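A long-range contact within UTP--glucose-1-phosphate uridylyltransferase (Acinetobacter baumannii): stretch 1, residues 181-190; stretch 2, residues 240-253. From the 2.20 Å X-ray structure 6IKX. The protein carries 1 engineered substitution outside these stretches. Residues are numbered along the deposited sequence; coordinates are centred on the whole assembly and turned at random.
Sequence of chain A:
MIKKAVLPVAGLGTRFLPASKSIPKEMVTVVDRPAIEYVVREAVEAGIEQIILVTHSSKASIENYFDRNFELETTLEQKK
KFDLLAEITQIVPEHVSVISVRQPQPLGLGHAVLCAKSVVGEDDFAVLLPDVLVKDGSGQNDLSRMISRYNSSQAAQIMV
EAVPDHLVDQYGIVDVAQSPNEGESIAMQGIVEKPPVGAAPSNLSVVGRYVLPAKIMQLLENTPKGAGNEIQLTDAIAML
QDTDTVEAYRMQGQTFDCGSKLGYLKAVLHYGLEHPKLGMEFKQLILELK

Stretch 1 181-190: NEGESIAMQG
Stretch 2, residues 240-253: LQDTDTVEAYRMQG

Antiparallel strands are joined first by their backbones, and side chains then finish the seam at its ends. The contact between residues 181-190 and 240-253 of this uridylyltransferase illustrates the principle. At least 52 positions separate any two touching residues in sequence, yet the stretches bury 787 Å² between them, both sides summed. The strand 246-250 runs against a short strand around 184-187, their N-to-C directions 149° apart. In the register, Ser-185 faces Tyr-249, with 4.1 Å between their CA atoms, and Ala-187 faces Glu-247, CA to CA 4.0 Å; Ile-186 and Ala-248 form the hydrogen-bonded pair between them, with their CA atoms 5.4 Å apart.

That central pair is tied in both directions, Ile-186 N to Ala-248 O at 2.9 Å and Ala-248 N to Ile-186 O at 2.7 Å. The ladder continues from Met-188 N to Val-246 O at 2.9 Å and from Arg-250 N to Glu-184 O at 3.0 Å, the latter almost straight at 175°. Between these rungs, CA-H...O contacts fill the narrow pairs: Ser-185 CA lies 3.0 Å from Ala-248 O, and Ala-187 CA 3.4 Å from Val-246 O. Extended backbones make this possible, with phi/psi of -118/152 at Ser-185, -136/150 at Ile-186 and -100/120 at Ala-248.

Met-188 gives the contact its largest covered area, 86 Å². Its CB leaves sideways, and chi angles of 54° (p), 166° (t) and -90° (m) carry the flexible, unbranched chain across the partner strand, nearly at right angles to its run. CG comes within 4.2 Å of Val-246 CG1, while SD rests 3.8 Å from Ala-248 CB. A thioether suits this buried site, where its neighbours are a valine methyl and the small side chain of alanine.

The far end belongs to Glu-182 and Arg-250, covered by 75 and 74 Å² respectively. A type II turn from Asn-181 to Glu-184 shapes the first stretch here, closed by a weak bond from Glu-184 N to Asn-181 O at 3.0 Å. Gly-183, at phi/psi 67/17, takes the positive phi that glycine accepts readily, and its N donates to Arg-250 O at a short 2.5 Å. Arg-250 is fully extended, chi1 to chi3 all t and chi4 179°; Glu-182, chi1 -69° (m) and chi2 -169° (t), sets its CG over one face of the guanidinium, 3.8 Å from NE. It is thus the aliphatic part of the glutamate that packs on the flat cation. The same CG approaches Met-251 O at 3.5 Å.

Ser-185 and Tyr-249 point to the same face of the sheet. With chi1 -53° (m), the serine places OG 3.4 Å from Tyr-249 CB, at the edge of the ring, which is set by chi1 165° (t) and chi2 81°. The ring's CE1 reaches Gly-183 C at 3.5 Å. Ile-186 and Ala-248 share the other face with Arg-250.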

# COMPACT_ATOMS: atom_id res chain seq x y z
N ASN A 181 42.08 18.63 11.00
CA ASN A 181 41.23 19.45 11.90
C ASN A 181 39.76 19.22 11.53
O ASN A 181 39.50 18.89 10.37
CB ASN A 181 41.49 20.96 11.78
CG ASN A 181 42.78 21.40 12.41
OD1 ASN A 181 43.35 20.72 13.27
ND2 ASN A 181 43.27 22.53 11.94
N GLU A 182 38.84 19.45 12.48
CA GLU A 182 37.38 19.44 12.22
C GLU A 182 37.09 20.38 11.05
O GLU A 182 37.74 21.43 10.97
CB GLU A 182 36.60 19.93 13.43
CG GLU A 182 36.65 18.98 14.60
CD GLU A 182 35.66 19.36 15.68
OE1 GLU A 182 35.29 20.55 15.72
OE2 GLU A 182 35.27 18.48 16.48
N GLY A 183 36.15 20.00 10.18
CA GLY A 183 35.80 20.76 8.97
C GLY A 183 36.93 20.77 7.96
O GLY A 183 36.87 21.61 7.07
N GLU A 184 37.93 19.88 8.05
CA GLU A 184 39.04 19.81 7.04
C GLU A 184 39.23 18.37 6.57
O GLU A 184 38.73 17.45 7.23
CB GLU A 184 40.36 20.32 7.61
CG GLU A 184 40.60 21.80 7.37
CD GLU A 184 41.73 22.38 8.22
OE1 GLU A 184 41.72 23.61 8.40
OE2 GLU A 184 42.60 21.61 8.70
N SER A 185 39.94 18.18 5.46
CA SER A 185 40.16 16.86 4.82
C SER A 185 41.65 16.49 4.79
O SER A 185 42.47 17.39 4.79
CB SER A 185 39.53 16.86 3.45
OG SER A 185 38.17 17.27 3.54
N ILE A 186 41.97 15.19 4.81
CA ILE A 186 43.32 14.66 4.49
C ILE A 186 43.13 13.44 3.60
O ILE A 186 42.14 12.75 3.77
CB ILE A 186 44.16 14.27 5.72
CG1 ILE A 186 43.39 13.34 6.66
CG2 ILE A 186 44.71 15.51 6.40
N ALA A 187 44.11 13.18 2.74
CA ALA A 187 44.18 11.96 1.92
C ALA A 187 44.10 10.76 2.86
O ALA A 187 44.64 10.86 3.96
CB ALA A 187 45.45 11.96 1.12
N MET A 188 43.43 9.70 2.41
CA MET A 188 43.23 8.43 3.15
C MET A 188 43.51 7.26 2.21
O MET A 188 43.18 7.38 0.98
CB MET A 188 41.79 8.34 3.69
CG MET A 188 40.67 8.53 2.67
SD MET A 188 39.07 7.98 3.35
CE MET A 188 39.11 6.26 2.83
N GLN A 189 44.07 6.17 2.75
CA GLN A 189 44.57 5.02 1.95
C GLN A 189 43.64 3.82 2.04
O GLN A 189 43.86 2.89 1.24
CB GLN A 189 45.97 4.56 2.37
CG GLN A 189 47.05 5.60 2.13
CD GLN A 189 47.09 6.63 3.23
OE1 GLN A 189 47.09 7.84 2.97
NE2 GLN A 189 47.13 6.17 4.48
N GLY A 190 42.68 3.80 2.96
CA GLY A 190 41.73 2.66 3.05
C GLY A 190 40.83 2.79 4.26
O GLY A 190 40.96 3.78 5.00
N LEU A 240 39.12 2.99 -6.75
CA LEU A 240 39.21 4.39 -7.20
C LEU A 240 40.58 4.95 -6.79
O LEU A 240 41.06 5.85 -7.45
CB LEU A 240 38.04 5.15 -6.57
CG LEU A 240 37.93 6.62 -6.93
CD1 LEU A 240 37.74 6.83 -8.42
CD2 LEU A 240 36.81 7.27 -6.15
N GLN A 241 41.18 4.42 -5.72
CA GLN A 241 42.50 4.85 -5.18
C GLN A 241 43.57 4.67 -6.25
O GLN A 241 44.51 5.45 -6.28
CB GLN A 241 42.87 4.03 -3.94
CG GLN A 241 43.79 4.76 -2.99
CD GLN A 241 43.07 5.81 -2.17
OE1 GLN A 241 42.18 5.49 -1.38
NE2 GLN A 241 43.48 7.07 -2.33
N ASP A 242 43.37 3.71 -7.13
CA ASP A 242 44.25 3.38 -8.26
C ASP A 242 44.41 4.55 -9.23
O ASP A 242 45.40 4.55 -9.94
CB ASP A 242 43.68 2.21 -9.05
CG ASP A 242 43.84 0.87 -8.37
OD1 ASP A 242 44.54 0.80 -7.33
OD2 ASP A 242 43.27 -0.09 -8.89
N THR A 243 43.44 5.44 -9.37
CA THR A 243 43.54 6.54 -10.36
C THR A 243 43.23 7.88 -9.69
O THR A 243 43.25 8.91 -10.41
CB THR A 243 42.62 6.27 -11.56
OG1 THR A 243 41.28 6.17 -11.09
CG2 THR A 243 43.02 5.03 -12.34
N ASP A 244 42.93 7.92 -8.39
CA ASP A 244 42.33 9.13 -7.80
C ASP A 244 42.75 9.25 -6.34
O ASP A 244 43.04 8.24 -5.71
CB ASP A 244 40.81 9.19 -8.04
CG ASP A 244 40.35 9.33 -9.49
OD1 ASP A 244 40.38 8.33 -10.23
OD2 ASP A 244 39.91 10.43 -9.89
N THR A 245 42.90 10.48 -5.89
CA THR A 245 43.00 10.84 -4.46
C THR A 245 41.61 10.60 -3.88
O THR A 245 40.60 10.82 -4.59
CB THR A 245 43.46 12.29 -4.26
OG1 THR A 245 44.65 12.45 -5.04
CG2 THR A 245 43.71 12.64 -2.80
N VAL A 246 41.59 10.11 -2.65
CA VAL A 246 40.40 9.97 -1.78
C VAL A 246 40.80 10.65 -0.46
O VAL A 246 41.89 10.41 0.02
CB VAL A 246 40.05 8.48 -1.64
CG1 VAL A 246 38.70 8.25 -0.99
CG2 VAL A 246 40.12 7.79 -2.99
N GLU A 247 39.96 11.54 0.05
CA GLU A 247 40.24 12.27 1.29
C GLU A 247 39.16 11.95 2.32
O GLU A 247 37.99 11.67 1.97
CB GLU A 247 40.24 13.77 1.06
CG GLU A 247 41.31 14.23 0.09
CD GLU A 247 41.30 15.73 -0.12
OE1 GLU A 247 40.28 16.38 0.21
OE2 GLU A 247 42.32 16.24 -0.55
N ALA A 248 39.56 12.00 3.56
CA ALA A 248 38.71 11.87 4.75
C ALA A 248 38.46 13.29 5.25
O ALA A 248 39.43 14.03 5.47
CB ALA A 248 39.41 10.97 5.73
N TYR A 249 37.18 13.66 5.28
CA TYR A 249 36.66 14.97 5.73
C TYR A 249 36.10 14.76 7.13
O TYR A 249 35.17 13.95 7.29
CB TYR A 249 35.56 15.51 4.79
CG TYR A 249 34.79 16.63 5.44
CD1 TYR A 249 35.29 17.92 5.48
CD2 TYR A 249 33.65 16.35 6.18
CE1 TYR A 249 34.62 18.93 6.16
CE2 TYR A 249 33.00 17.34 6.89
CZ TYR A 249 33.47 18.63 6.87
OH TYR A 249 32.78 19.57 7.57
N ARG A 250 36.64 15.48 8.11
CA ARG A 250 36.27 15.32 9.53
C ARG A 250 35.20 16.35 9.88
O ARG A 250 35.49 17.57 9.84
CB ARG A 250 37.47 15.49 10.47
CG ARG A 250 37.16 15.24 11.95
CD ARG A 250 38.34 15.69 12.77
NE ARG A 250 38.22 15.52 14.21
CZ ARG A 250 39.19 15.85 15.07
NH1 ARG A 250 40.32 16.37 14.63
NH2 ARG A 250 39.03 15.67 16.36
N MET A 251 34.06 15.83 10.28
CA MET A 251 32.88 16.57 10.75
C MET A 251 33.30 17.67 11.73
O MET A 251 34.22 17.45 12.54
CB MET A 251 31.96 15.63 11.52
CG MET A 251 31.21 14.70 10.65
SD MET A 251 30.16 13.70 11.67
CE MET A 251 28.96 14.89 12.25
N GLN A 252 32.51 18.73 11.74
CA GLN A 252 32.50 19.75 12.80
C GLN A 252 31.25 19.52 13.67
O GLN A 252 31.25 20.00 14.79
CB GLN A 252 32.71 21.11 12.09
CG GLN A 252 31.89 22.27 12.62
CD GLN A 252 30.50 22.17 12.09
OE1 GLN A 252 30.31 21.83 10.93
NE2 GLN A 252 29.54 22.44 12.96
N GLY A 253 30.26 18.75 13.19
CA GLY A 253 28.92 18.61 13.81
C GLY A 253 28.83 17.31 14.61
O GLY A 253 29.87 16.79 14.97